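Local coordinates for DNA photolyase (PDB 4U63), which repairs cyclobutane pyrimidine dimers in DNA, probably by light-driven electron transfer from its flavin, with a methenyltetrahydrofolate as antenna chromophore, at residues A[28-33]-A[127-132]; A[41-46]-A[51-56]; A[332-337]-A[370-375]; A[363-368]-A[385-390]. All coordinates share one frame; numbering follows the deposited sequence.

Contact 1: A[28-33]-A[127-132]; sequences IVWFRK and ATDKAL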
# COMPACT_ATOMS: atom_id res chain seq x y z
N ILE A 28 20.61 -18.59 5.66
CA ILE A 28 20.35 -17.17 5.55
C ILE A 28 18.88 -16.93 5.22
O ILE A 28 18.33 -17.56 4.31
CB ILE A 28 21.24 -16.53 4.46
CG1 ILE A 28 22.71 -16.63 4.88
CG2 ILE A 28 20.85 -15.07 4.21
CD1 ILE A 28 23.68 -16.49 3.75
N VAL A 29 18.25 -16.03 5.96
CA VAL A 29 16.89 -15.60 5.70
C VAL A 29 16.94 -14.17 5.22
O VAL A 29 17.27 -13.27 6.00
CB VAL A 29 15.98 -15.67 6.95
CG1 VAL A 29 14.56 -15.25 6.59
CG2 VAL A 29 15.98 -17.07 7.54
N TRP A 30 16.62 -13.95 3.95
CA TRP A 30 16.66 -12.62 3.36
C TRP A 30 15.26 -11.98 3.42
O TRP A 30 14.36 -12.43 2.73
CB TRP A 30 17.19 -12.70 1.92
CG TRP A 30 17.19 -11.39 1.18
CD1 TRP A 30 17.19 -10.12 1.72
CD2 TRP A 30 17.20 -11.21 -0.24
NE1 TRP A 30 17.19 -9.19 0.74
CE2 TRP A 30 17.19 -9.82 -0.48
CE3 TRP A 30 17.19 -12.09 -1.33
CZ2 TRP A 30 17.18 -9.28 -1.78
CZ3 TRP A 30 17.18 -11.55 -2.63
CH2 TRP A 30 17.19 -10.16 -2.83
N PHE A 31 15.12 -10.97 4.29
CA PHE A 31 13.89 -10.17 4.46
C PHE A 31 13.82 -9.03 3.44
O PHE A 31 14.83 -8.35 3.18
CB PHE A 31 13.84 -9.54 5.85
CG PHE A 31 13.45 -10.48 6.96
CD1 PHE A 31 14.40 -11.25 7.61
CD2 PHE A 31 12.12 -10.58 7.36
CE1 PHE A 31 14.03 -12.11 8.64
CE2 PHE A 31 11.75 -11.43 8.38
CZ PHE A 31 12.71 -12.20 9.03
N ARG A 32 12.63 -8.81 2.88
CA ARG A 32 12.37 -7.69 1.96
C ARG A 32 11.08 -6.93 2.40
O ARG A 32 11.17 -6.03 3.23
CB ARG A 32 12.29 -8.20 0.52
CG ARG A 32 13.60 -8.76 -0.04
CD ARG A 32 13.79 -10.25 0.23
NE ARG A 32 12.80 -11.06 -0.46
CZ ARG A 32 12.83 -11.36 -1.76
NH1 ARG A 32 13.82 -10.92 -2.54
NH2 ARG A 32 11.85 -12.11 -2.28
N LYS A 33 9.92 -7.28 1.87
CA LYS A 33 8.66 -6.67 2.34
C LYS A 33 7.83 -7.78 3.00
O LYS A 33 6.71 -8.10 2.59
CB LYS A 33 7.91 -5.95 1.22
CG LYS A 33 8.66 -4.74 0.67
CD LYS A 33 7.85 -3.94 -0.34
CE LYS A 33 8.54 -2.61 -0.63
NZ LYS A 33 7.92 -1.82 -1.73
N ALA A 127 11.45 -11.07 -11.00
CA ALA A 127 12.49 -11.29 -12.01
C ALA A 127 13.89 -11.23 -11.39
O ALA A 127 14.76 -12.05 -11.73
CB ALA A 127 12.37 -10.28 -13.14
N THR A 128 14.11 -10.27 -10.50
CA THR A 128 15.36 -10.16 -9.74
C THR A 128 15.63 -11.46 -8.97
O THR A 128 16.72 -12.00 -9.01
CB THR A 128 15.30 -8.97 -8.77
OG1 THR A 128 15.24 -7.75 -9.52
CG2 THR A 128 16.50 -8.93 -7.85
N ASP A 129 14.61 -11.94 -8.26
CA ASP A 129 14.69 -13.19 -7.52
C ASP A 129 14.95 -14.40 -8.41
O ASP A 129 15.79 -15.23 -8.08
CB ASP A 129 13.41 -13.42 -6.71
CG ASP A 129 13.22 -12.39 -5.63
OD1 ASP A 129 14.18 -11.65 -5.31
OD2 ASP A 129 12.11 -12.30 -5.09
N LYS A 130 14.25 -14.49 -9.53
CA LYS A 130 14.46 -15.61 -10.46
C LYS A 130 15.91 -15.69 -10.93
O LYS A 130 16.52 -16.77 -10.96
CB LYS A 130 13.50 -15.52 -11.66
CG LYS A 130 13.61 -16.68 -12.64
CD LYS A 130 12.55 -16.61 -13.74
CE LYS A 130 12.61 -17.83 -14.66
NZ LYS A 130 11.75 -17.66 -15.86
N ALA A 131 16.48 -14.54 -11.30
CA ALA A 131 17.85 -14.48 -11.82
C ALA A 131 18.86 -14.85 -10.74
O ALA A 131 19.78 -15.63 -10.97
CB ALA A 131 18.15 -13.11 -12.38
N LEU A 132 18.66 -14.29 -9.55
CA LEU A 132 19.54 -14.52 -8.42
C LEU A 132 19.52 -15.98 -8.01
O LEU A 132 20.58 -16.58 -7.76
CB LEU A 132 19.13 -13.63 -7.26
CG LEU A 132 19.96 -13.74 -5.99
CD1 LEU A 132 21.41 -13.37 -6.23
CD2 LEU A 132 19.33 -12.85 -4.94
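The guanidinium of Arg32 meets the carboxylate of Asp129 with its edge, while the indole of Trp30 lies beside this pair and takes Arg32 CD over the centre of one face, 3.4 Å above the ring plane. Trp30 CZ2 lies at another part of the guanidinium edge, in its plane. A methyl, Leu132 CD2, and an oxygen, Asp129 OD1, come to the benzo end of the indole obliquely, neither squarely over it nor in its plane. The setting is the parallel five-stranded sheet of the Rossmann-like N-terminal domain: 28-33 runs off the C-terminal end of the central strand, and 127-132 belongs to helix 123-138, which flanks the sheet.

The salt bridge shows how one arginine can hold a carboxylate by both oxygens. NH1 of Arg32 donates to OD1 of Asp129 at 2.9 Å, a nearly straight bond (170°), on the syn side though tilted from the carboxylate plane. NH2 donates to OD2 at 2.8 Å and is tilted further, coming from above that plane, in keeping with the 33° turn between the two flat groups. Bends at chi2 and chi3 fold the arginine back across the indole and bring its end to the aspartate. Asp129 OD1 also forms a salt bridge with Arg120, and Arg32 NH2 a hydrogen bond with Asn118 O, so the buried charged groups sit in a small polar network. Apolar closure comes from the helix one turn on, where Leu132 reaches the sheet from the opposite direction and sets its CD2 methyl tightly against Trp30 CZ3, 3.4 Å away.

Contact 2: A[41-46]-A[51-56]; sequences LALLAA and GPVIPV. With SO4 (sulfate ion), chain L.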
# COMPACT_ATOMS: atom_id res chain seq x y z
N LEU A 41 6.73 -18.42 6.28
CA LEU A 41 7.15 -19.78 5.87
C LEU A 41 8.64 -19.88 5.62
O LEU A 41 9.24 -20.92 5.88
CB LEU A 41 6.37 -20.26 4.64
CG LEU A 41 4.86 -20.50 4.83
CD1 LEU A 41 4.20 -20.91 3.52
CD2 LEU A 41 4.60 -21.56 5.89
N ALA A 42 9.26 -18.80 5.13
CA ALA A 42 10.71 -18.79 4.93
C ALA A 42 11.44 -18.93 6.26
O ALA A 42 12.34 -19.77 6.40
CB ALA A 42 11.15 -17.52 4.22
N LEU A 43 11.05 -18.12 7.23
CA LEU A 43 11.65 -18.19 8.57
C LEU A 43 11.44 -19.57 9.21
O LEU A 43 12.36 -20.14 9.79
CB LEU A 43 11.11 -17.09 9.47
CG LEU A 43 11.72 -16.99 10.86
CD1 LEU A 43 13.21 -16.67 10.81
CD2 LEU A 43 10.99 -15.92 11.65
N LEU A 44 10.23 -20.10 9.10
CA LEU A 44 9.93 -21.46 9.60
C LEU A 44 10.78 -22.52 8.91
O LEU A 44 11.25 -23.46 9.56
CB LEU A 44 8.44 -21.77 9.47
CG LEU A 44 7.55 -20.94 10.40
CD1 LEU A 44 6.08 -21.13 10.05
CD2 LEU A 44 7.78 -21.27 11.87
N ALA A 45 10.99 -22.37 7.60
CA ALA A 45 11.90 -23.24 6.87
C ALA A 45 13.33 -23.18 7.43
O ALA A 45 14.00 -24.21 7.57
CB ALA A 45 11.91 -22.88 5.39
N ALA A 46 13.79 -21.97 7.75
CA ALA A 46 15.11 -21.79 8.35
C ALA A 46 15.22 -22.50 9.71
O ALA A 46 16.24 -23.11 10.03
CB ALA A 46 15.44 -20.31 8.48
N GLY A 51 20.61 -25.47 12.59
CA GLY A 51 21.82 -24.65 12.55
C GLY A 51 21.52 -23.17 12.74
O GLY A 51 20.37 -22.78 12.92
N PRO A 52 22.58 -22.33 12.71
CA PRO A 52 22.41 -20.89 12.88
C PRO A 52 21.54 -20.23 11.81
O PRO A 52 21.67 -20.53 10.62
CB PRO A 52 23.85 -20.36 12.78
CG PRO A 52 24.69 -21.50 13.21
CD PRO A 52 24.01 -22.70 12.64
N VAL A 53 20.66 -19.34 12.26
CA VAL A 53 19.80 -18.56 11.38
C VAL A 53 20.42 -17.17 11.26
O VAL A 53 20.69 -16.52 12.27
CB VAL A 53 18.36 -18.48 11.91
CG1 VAL A 53 17.47 -17.66 10.97
CG2 VAL A 53 17.78 -19.88 12.10
N ILE A 54 20.63 -16.73 10.02
CA ILE A 54 21.24 -15.44 9.73
C ILE A 54 20.23 -14.56 8.98
O ILE A 54 20.15 -14.61 7.75
CB ILE A 54 22.51 -15.59 8.86
CG1 ILE A 54 23.43 -16.73 9.36
CG2 ILE A 54 23.26 -14.26 8.77
CD1 ILE A 54 23.98 -16.52 10.75
N PRO A 55 19.45 -13.75 9.73
CA PRO A 55 18.54 -12.82 9.08
C PRO A 55 19.27 -11.62 8.50
O PRO A 55 20.13 -11.04 9.17
CB PRO A 55 17.62 -12.37 10.22
CG PRO A 55 17.77 -13.42 11.26
CD PRO A 55 19.21 -13.79 11.17
N VAL A 56 18.93 -11.26 7.26
CA VAL A 56 19.54 -10.11 6.59
C VAL A 56 18.47 -9.30 5.86
O VAL A 56 17.54 -9.86 5.27
CB VAL A 56 20.67 -10.53 5.62
CG1 VAL A 56 20.16 -11.42 4.50
CG2 VAL A 56 21.39 -9.30 5.05
S SO4 L . 20.72 -28.13 14.91
O1 SO4 L . 20.41 -28.97 16.09
O2 SO4 L . 22.17 -27.88 14.87
O3 SO4 L . 20.30 -28.82 13.67
O4 SO4 L . 20.03 -26.84 15.05
O HOH W 1 17.65 -23.20 12.55
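Val53 and Ala46 both turn their CB atoms into the interface, nearly at right angles to each other, and their methyls meet there at the centre of a small apolar interface between helix and strand. Val53 has its CG1 opposite the backbone N (chi1 180°), which directs that methyl at the helix; the gap from Val53 CG1 to Ala46 CB is 4.2 Å. The other branch turns to the helix backbone instead, Val53 CG2 lying 4.1 Å from Ala46 O. Leu43, one turn earlier, starts out along the flank of the helix, but its end bends over to the strand until its CD1 stands 4.4 Å from Val53 CG1. The valine thus receives an alanine CB and a leucine methyl on the same branch, at loose van der Waals spacing.

These residues belong to a beta-alpha-beta crossover: strand 27-31, helix 41-49 and strand 53-59 follow one another, with the two strands adjacent and parallel in the sheet. Val29 of the first strand touches both Ala46 and Val53, so the helix rests across both strands.

Where the chain turns from helix to strand, polar atoms take over. A water lies within hydrogen-bonding distance of both carbonyls, 2.9 Å from Ala46 O and 2.8 Å from Gly51 O. Gly51 adopts a positive phi of 71°, a conformation that favours glycine, and its N donates at 2.9 Å to O4 of a sulfate that is probably from the crystallisation liquor and is also bound by Thr24 OG1.

Contact 3: A[332-337]-A[370-375]; sequences KSFKAW and SFLIKH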
# COMPACT_ATOMS: atom_id res chain seq x y z
N LYS A 332 1.43 24.26 -12.63
CA LYS A 332 0.81 25.10 -11.60
C LYS A 332 -0.44 24.44 -10.98
O LYS A 332 -0.56 24.38 -9.76
CB LYS A 332 0.48 26.48 -12.18
CG LYS A 332 -0.15 27.48 -11.23
CD LYS A 332 -0.44 28.79 -11.95
CE LYS A 332 -1.23 29.75 -11.08
NZ LYS A 332 -0.42 30.31 -9.97
N SER A 333 -1.35 23.92 -11.82
CA SER A 333 -2.55 23.24 -11.32
C SER A 333 -2.19 21.93 -10.62
O SER A 333 -2.82 21.56 -9.63
CB SER A 333 -3.54 22.97 -12.46
OG SER A 333 -3.02 22.05 -13.40
N PHE A 334 -1.17 21.23 -11.13
CA PHE A 334 -0.71 20.01 -10.50
C PHE A 334 -0.22 20.31 -9.10
O PHE A 334 -0.55 19.60 -8.16
CB PHE A 334 0.41 19.33 -11.29
CG PHE A 334 0.95 18.11 -10.60
CD1 PHE A 334 0.16 16.98 -10.45
CD2 PHE A 334 2.25 18.10 -10.11
CE1 PHE A 334 0.66 15.85 -9.81
CE2 PHE A 334 2.75 16.97 -9.48
CZ PHE A 334 1.96 15.85 -9.32
N LYS A 335 0.58 21.36 -8.97
CA LYS A 335 1.08 21.77 -7.65
C LYS A 335 -0.07 22.14 -6.71
O LYS A 335 -0.06 21.74 -5.53
CB LYS A 335 2.09 22.93 -7.77
CG LYS A 335 3.46 22.48 -8.23
CD LYS A 335 4.43 23.65 -8.26
CE LYS A 335 5.71 23.31 -9.01
NZ LYS A 335 6.57 24.51 -9.15
N ALA A 336 -1.07 22.87 -7.21
CA ALA A 336 -2.23 23.23 -6.39
C ALA A 336 -2.92 21.96 -5.88
O ALA A 336 -3.32 21.89 -4.72
CB ALA A 336 -3.21 24.09 -7.16
N TRP A 337 -3.04 20.96 -6.75
CA TRP A 337 -3.60 19.67 -6.37
C TRP A 337 -2.78 19.01 -5.24
O TRP A 337 -3.35 18.62 -4.20
CB TRP A 337 -3.71 18.77 -7.62
CG TRP A 337 -4.25 17.39 -7.37
CD1 TRP A 337 -5.56 17.03 -7.26
CD2 TRP A 337 -3.49 16.18 -7.24
NE1 TRP A 337 -5.67 15.68 -7.03
CE2 TRP A 337 -4.41 15.13 -7.02
CE3 TRP A 337 -2.12 15.89 -7.28
CZ2 TRP A 337 -4.01 13.80 -6.85
CZ3 TRP A 337 -1.72 14.57 -7.10
CH2 TRP A 337 -2.66 13.54 -6.88
N SER A 370 -9.81 11.40 -9.65
CA SER A 370 -10.69 11.87 -10.70
C SER A 370 -10.54 13.38 -10.92
O SER A 370 -10.54 13.85 -12.07
CB SER A 370 -12.15 11.52 -10.38
OG SER A 370 -12.97 11.86 -11.48
N PHE A 371 -10.40 14.15 -9.85
CA PHE A 371 -10.21 15.59 -10.01
C PHE A 371 -8.96 15.91 -10.83
O PHE A 371 -8.99 16.78 -11.72
CB PHE A 371 -10.14 16.29 -8.66
CG PHE A 371 -10.22 17.78 -8.78
CD1 PHE A 371 -11.45 18.41 -8.86
CD2 PHE A 371 -9.06 18.56 -8.83
CE1 PHE A 371 -11.54 19.78 -8.98
CE2 PHE A 371 -9.15 19.94 -8.95
CZ PHE A 371 -10.39 20.55 -9.02
N LEU A 372 -7.86 15.22 -10.55
CA LEU A 372 -6.61 15.43 -11.29
C LEU A 372 -6.75 15.09 -12.78
O LEU A 372 -6.38 15.89 -13.64
CB LEU A 372 -5.49 14.58 -10.68
CG LEU A 372 -4.11 14.76 -11.29
CD1 LEU A 372 -3.61 16.18 -11.06
CD2 LEU A 372 -3.14 13.74 -10.73
N ILE A 373 -7.29 13.91 -13.05
CA ILE A 373 -7.37 13.35 -14.41
C ILE A 373 -8.40 14.08 -15.27
O ILE A 373 -8.15 14.38 -16.44
CB ILE A 373 -7.71 11.84 -14.34
CG1 ILE A 373 -6.58 11.08 -13.65
CG2 ILE A 373 -7.99 11.25 -15.73
CD1 ILE A 373 -6.99 9.73 -13.10
N LYS A 374 -9.57 14.34 -14.68
CA LYS A 374 -10.69 14.89 -15.45
C LYS A 374 -10.85 16.39 -15.31
O LYS A 374 -10.88 17.08 -16.30
CB LYS A 374 -11.96 14.15 -15.08
CG LYS A 374 -11.79 12.67 -15.37
CD LYS A 374 -13.04 11.88 -15.17
CE LYS A 374 -12.80 10.43 -15.54
NZ LYS A 374 -14.04 9.65 -15.35
N HIS A 375 -10.92 16.89 -14.09
CA HIS A 375 -11.05 18.34 -13.90
C HIS A 375 -9.81 19.12 -14.30
O HIS A 375 -9.94 20.20 -14.88
CB HIS A 375 -11.46 18.68 -12.48
CG HIS A 375 -12.90 18.42 -12.21
ND1 HIS A 375 -13.40 17.15 -12.03
CD2 HIS A 375 -13.95 19.26 -12.11
CE1 HIS A 375 -14.70 17.22 -11.83
NE2 HIS A 375 -15.06 18.48 -11.87
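Leu372 and Trp337 supply the CH-pi part of this contact. The leucine crosses the indole at about a right angle and spreads over one face: its CD2 stands 3.8 Å from the centroid of the six-membered ring, only 8° off the normal, while its CB approaches Trp337 NE1 at 3.8 Å. CD1 lies over the same ring system nearer the rim. Because Leu372 holds CG opposite the backbone N (chi1 -177°), both methyls are carried out to the neighbouring helix.

Apolar edge contacts flank this centre. Leu372 CD1 also lies in the plane of the Phe334 ring, 3.9 Å from its CD1, and is thus wedged between two aromatic groups. One residue before the leucine on its own helix, Phe371 slides past the indole in the opposite direction and offers its edge, its CD2 being 4.1 Å from Trp337 CD1.

The polar element is a single indole N-H: Trp337 NE1 bonds to Val368 O, one turn before Leu372, which fixes the rotation of the ring beneath the leucine.

The short segments run nearly antiparallel, at 161° with their axes 11.0 Å apart, an aromatic-rich helix pairing within the all-helical FAD-binding domain of the photolyase family.

Contact 4: A[363-368]-A[385-390]; sequences RVRMIV and KWFRDT. With FAD (flavin-adenine dinucleotide), chain C.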
# COMPACT_ATOMS: atom_id res chain seq x y z
N ARG A 363 -12.54 6.47 -0.52
CA ARG A 363 -13.50 7.28 -1.26
C ARG A 363 -12.87 8.59 -1.73
O ARG A 363 -13.06 9.01 -2.87
CB ARG A 363 -14.76 7.56 -0.44
CG ARG A 363 -15.78 8.48 -1.10
CD ARG A 363 -16.21 8.06 -2.49
NE ARG A 363 -16.87 6.76 -2.51
CZ ARG A 363 -17.43 6.21 -3.59
NH1 ARG A 363 -17.42 6.85 -4.76
NH2 ARG A 363 -18.01 5.02 -3.50
N VAL A 364 -12.09 9.21 -0.86
CA VAL A 364 -11.47 10.48 -1.18
C VAL A 364 -10.30 10.26 -2.17
O VAL A 364 -10.05 11.13 -3.02
CB VAL A 364 -11.07 11.25 0.11
CG1 VAL A 364 -10.55 12.62 -0.25
CG2 VAL A 364 -12.29 11.40 1.03
N ARG A 365 -9.61 9.12 -2.09
CA ARG A 365 -8.60 8.79 -3.13
C ARG A 365 -9.24 8.79 -4.51
O ARG A 365 -8.67 9.34 -5.46
CB ARG A 365 -7.92 7.45 -2.88
CG ARG A 365 -7.08 7.39 -1.63
CD ARG A 365 -6.14 6.19 -1.61
NE ARG A 365 -5.77 5.86 -0.24
CZ ARG A 365 -4.77 5.07 0.15
NH1 ARG A 365 -3.93 4.50 -0.71
NH2 ARG A 365 -4.59 4.87 1.45
N MET A 366 -10.41 8.18 -4.63
CA MET A 366 -11.12 8.15 -5.92
C MET A 366 -11.48 9.57 -6.37
O MET A 366 -11.32 9.93 -7.53
CB MET A 366 -12.38 7.29 -5.83
CG MET A 366 -12.13 5.82 -5.54
SD MET A 366 -13.67 4.92 -5.29
CE MET A 366 -14.33 4.94 -6.95
N ILE A 367 -11.97 10.38 -5.43
CA ILE A 367 -12.36 11.77 -5.73
C ILE A 367 -11.17 12.62 -6.17
O ILE A 367 -11.27 13.34 -7.16
CB ILE A 367 -13.09 12.43 -4.55
CG1 ILE A 367 -14.45 11.73 -4.30
CG2 ILE A 367 -13.33 13.92 -4.81
CD1 ILE A 367 -15.07 12.03 -2.95
N VAL A 368 -10.04 12.53 -5.44
CA VAL A 368 -8.89 13.37 -5.78
C VAL A 368 -8.23 12.92 -7.09
O VAL A 368 -7.73 13.75 -7.86
CB VAL A 368 -7.83 13.48 -4.65
CG1 VAL A 368 -8.47 13.98 -3.36
CG2 VAL A 368 -7.06 12.18 -4.44
N LYS A 385 2.66 8.92 -9.19
CA LYS A 385 3.98 9.23 -8.63
C LYS A 385 3.89 10.01 -7.33
O LYS A 385 4.64 9.76 -6.41
CB LYS A 385 4.86 9.98 -9.63
CG LYS A 385 5.32 9.12 -10.79
CD LYS A 385 6.30 9.84 -11.70
CE LYS A 385 6.65 8.99 -12.92
NZ LYS A 385 5.47 8.64 -13.75
N TRP A 386 2.96 10.96 -7.26
CA TRP A 386 2.77 11.75 -6.03
C TRP A 386 2.36 10.82 -4.88
O TRP A 386 2.91 10.88 -3.79
CB TRP A 386 1.72 12.85 -6.20
CG TRP A 386 1.50 13.63 -4.93
CD1 TRP A 386 0.43 13.55 -4.07
CD2 TRP A 386 2.40 14.58 -4.35
NE1 TRP A 386 0.61 14.40 -3.01
CE2 TRP A 386 1.80 15.05 -3.15
CE3 TRP A 386 3.64 15.09 -4.72
CZ2 TRP A 386 2.41 16.00 -2.33
CZ3 TRP A 386 4.25 16.06 -3.90
CH2 TRP A 386 3.63 16.49 -2.72
N PHE A 387 1.40 9.92 -5.16
CA PHE A 387 0.96 8.94 -4.18
C PHE A 387 2.10 8.02 -3.75
O PHE A 387 2.21 7.68 -2.58
CB PHE A 387 -0.20 8.10 -4.73
CG PHE A 387 -1.57 8.70 -4.52
CD1 PHE A 387 -1.77 10.08 -4.40
CD2 PHE A 387 -2.69 7.88 -4.46
CE1 PHE A 387 -3.04 10.61 -4.22
CE2 PHE A 387 -3.96 8.40 -4.28
CZ PHE A 387 -4.14 9.76 -4.16
N ARG A 388 2.93 7.62 -4.69
CA ARG A 388 4.11 6.79 -4.40
C ARG A 388 5.03 7.42 -3.36
O ARG A 388 5.63 6.71 -2.55
CB ARG A 388 4.92 6.49 -5.67
CG ARG A 388 4.81 5.06 -6.16
CD ARG A 388 5.35 4.88 -7.58
NE ARG A 388 6.55 5.69 -7.84
CZ ARG A 388 6.91 6.16 -9.04
NH1 ARG A 388 6.17 5.91 -10.14
NH2 ARG A 388 8.02 6.89 -9.16
N ASP A 389 5.15 8.75 -3.38
CA ASP A 389 6.04 9.47 -2.47
C ASP A 389 5.41 9.78 -1.12
O ASP A 389 6.13 10.04 -0.14
CB ASP A 389 6.52 10.78 -3.11
CG ASP A 389 7.75 11.37 -2.39
OD1 ASP A 389 8.69 10.62 -2.02
OD2 ASP A 389 7.79 12.59 -2.21
N THR A 390 4.07 9.76 -1.05
CA THR A 390 3.36 10.29 0.12
C THR A 390 2.54 9.27 0.93
O THR A 390 2.20 9.54 2.07
CB THR A 390 2.42 11.43 -0.29
OG1 THR A 390 1.58 11.00 -1.36
CG2 THR A 390 3.23 12.64 -0.74
PA FAD C . -9.91 -1.33 4.51
O1A FAD C . -11.21 -0.76 4.03
O2A FAD C . -9.77 -1.69 5.95
O5B FAD C . -9.57 -2.56 3.54
C5B FAD C . -8.75 -3.66 3.96
C4B FAD C . -7.60 -3.90 3.00
O4B FAD C . -8.07 -4.21 1.69
C3B FAD C . -6.70 -2.71 2.82
O3B FAD C . -5.77 -2.56 3.91
C2B FAD C . -6.04 -3.00 1.49
O2B FAD C . -4.95 -3.91 1.63
C1B FAD C . -7.15 -3.68 0.72
N9A FAD C . -7.92 -2.78 -0.16
C8A FAD C . -9.03 -2.10 0.17
N7A FAD C . -9.50 -1.39 -0.87
C5A FAD C . -8.68 -1.62 -1.92
C6A FAD C . -8.61 -1.17 -3.31
N6A FAD C . -9.55 -0.32 -3.79
N1A FAD C . -7.59 -1.63 -4.06
C2A FAD C . -6.66 -2.47 -3.57
N3A FAD C . -6.67 -2.92 -2.30
C4A FAD C . -7.64 -2.53 -1.45
N1 FAD C . -4.13 0.68 -1.56
C2 FAD C . -2.90 0.29 -1.17
O2 FAD C . -2.83 -0.66 -0.35
N3 FAD C . -1.77 0.88 -1.63
C4 FAD C . -1.81 1.90 -2.52
O4 FAD C . -0.76 2.44 -2.96
C4X FAD C . -3.12 2.40 -2.98
N5 FAD C . -3.27 3.44 -3.85
C5X FAD C . -4.51 3.84 -4.27
C6 FAD C . -4.66 4.88 -5.17
C7 FAD C . -5.92 5.30 -5.59
C7M FAD C . -6.07 6.44 -6.58
C8 FAD C . -7.14 4.64 -5.06
C8M FAD C . -8.53 5.05 -5.48
C9 FAD C . -6.99 3.61 -4.16
C9A FAD C . -5.74 3.17 -3.73
N10 FAD C . -5.60 2.11 -2.79
C10 FAD C . -4.31 1.70 -2.42
C1' FAD C . -6.76 1.36 -2.28
C2' FAD C . -7.43 1.80 -1.00
O2' FAD C . -7.80 3.18 -1.10
C3' FAD C . -6.57 1.54 0.22
O3' FAD C . -6.16 0.18 0.28
C4' FAD C . -7.37 1.89 1.48
O4' FAD C . -7.58 3.30 1.52
C5' FAD C . -6.60 1.44 2.71
O5' FAD C . -7.31 1.75 3.92
P FAD C . -7.69 0.55 4.91
O1P FAD C . -8.33 1.14 6.12
O2P FAD C . -6.50 -0.32 5.17
O3P FAD C . -8.77 -0.27 4.04
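Phe387 brings the most surface to this contact, its ring edge turned to both helix 362-375 and the flavin. Neighbouring parts of the ring edge do the touching: CZ meets Val368 CG2 at 3.8 Å, and CD2 lies 3.7 Å from FAD C6, both partners being near the ring plane. Phe387 also stands edge-to-face with Trp403.

Arg365 approaches the same ring obliquely, its CD 4.1 Å from Phe387 CE2. The chain is extended from CG to NE, which carries the aliphatic part over the flavin from CB, close to the C8 methyl, as far as CD. At the end of this reach NH1 comes within 3.2 Å of FAD C4X, FAD N5 lies at the guanidinium edge in its plane, and the ribityl O2' sits over one face. NE donates to Met360 O and NH2 forms a salt bridge with Asp393, so protein bonds fix the head while it lies against the flavin.

Val368 completes the group by closing the apolar corner at the edge of Phe387. Further along the helix of Phe387, Asp389 O and Thr390 O accept hydrogen bonds from the antenna chromophore. A positive guanidinium held so close to C4X and N5 would be expected to favour a reduced, electron-rich flavin.

Overall arrangement
Along the chain, contact 2 is nested inside the loop that contact 1 closes, and contacts 3 and 4 come later, with their segments alternating. Contacts 1 and 2 lie in the alpha/beta domain with centres 14 Å apart, sharing the sheet in which strands 27-31 and 53-59 are neighbours. Contacts 3 and 4, 11 Å apart between centres, both use helix 362-375 of the FAD-binding domain and interlock through Trp337, which packs on Trp386 and Phe387. The two pairs do not touch: contacts 2 and 3 stand 47 Å apart between centres, but contacts 1 and 4 come to about 9 Å between nearest atoms. Of the four, contact 4 touches both the flavin and the antenna folate, so the helical domain carries the cofactor site.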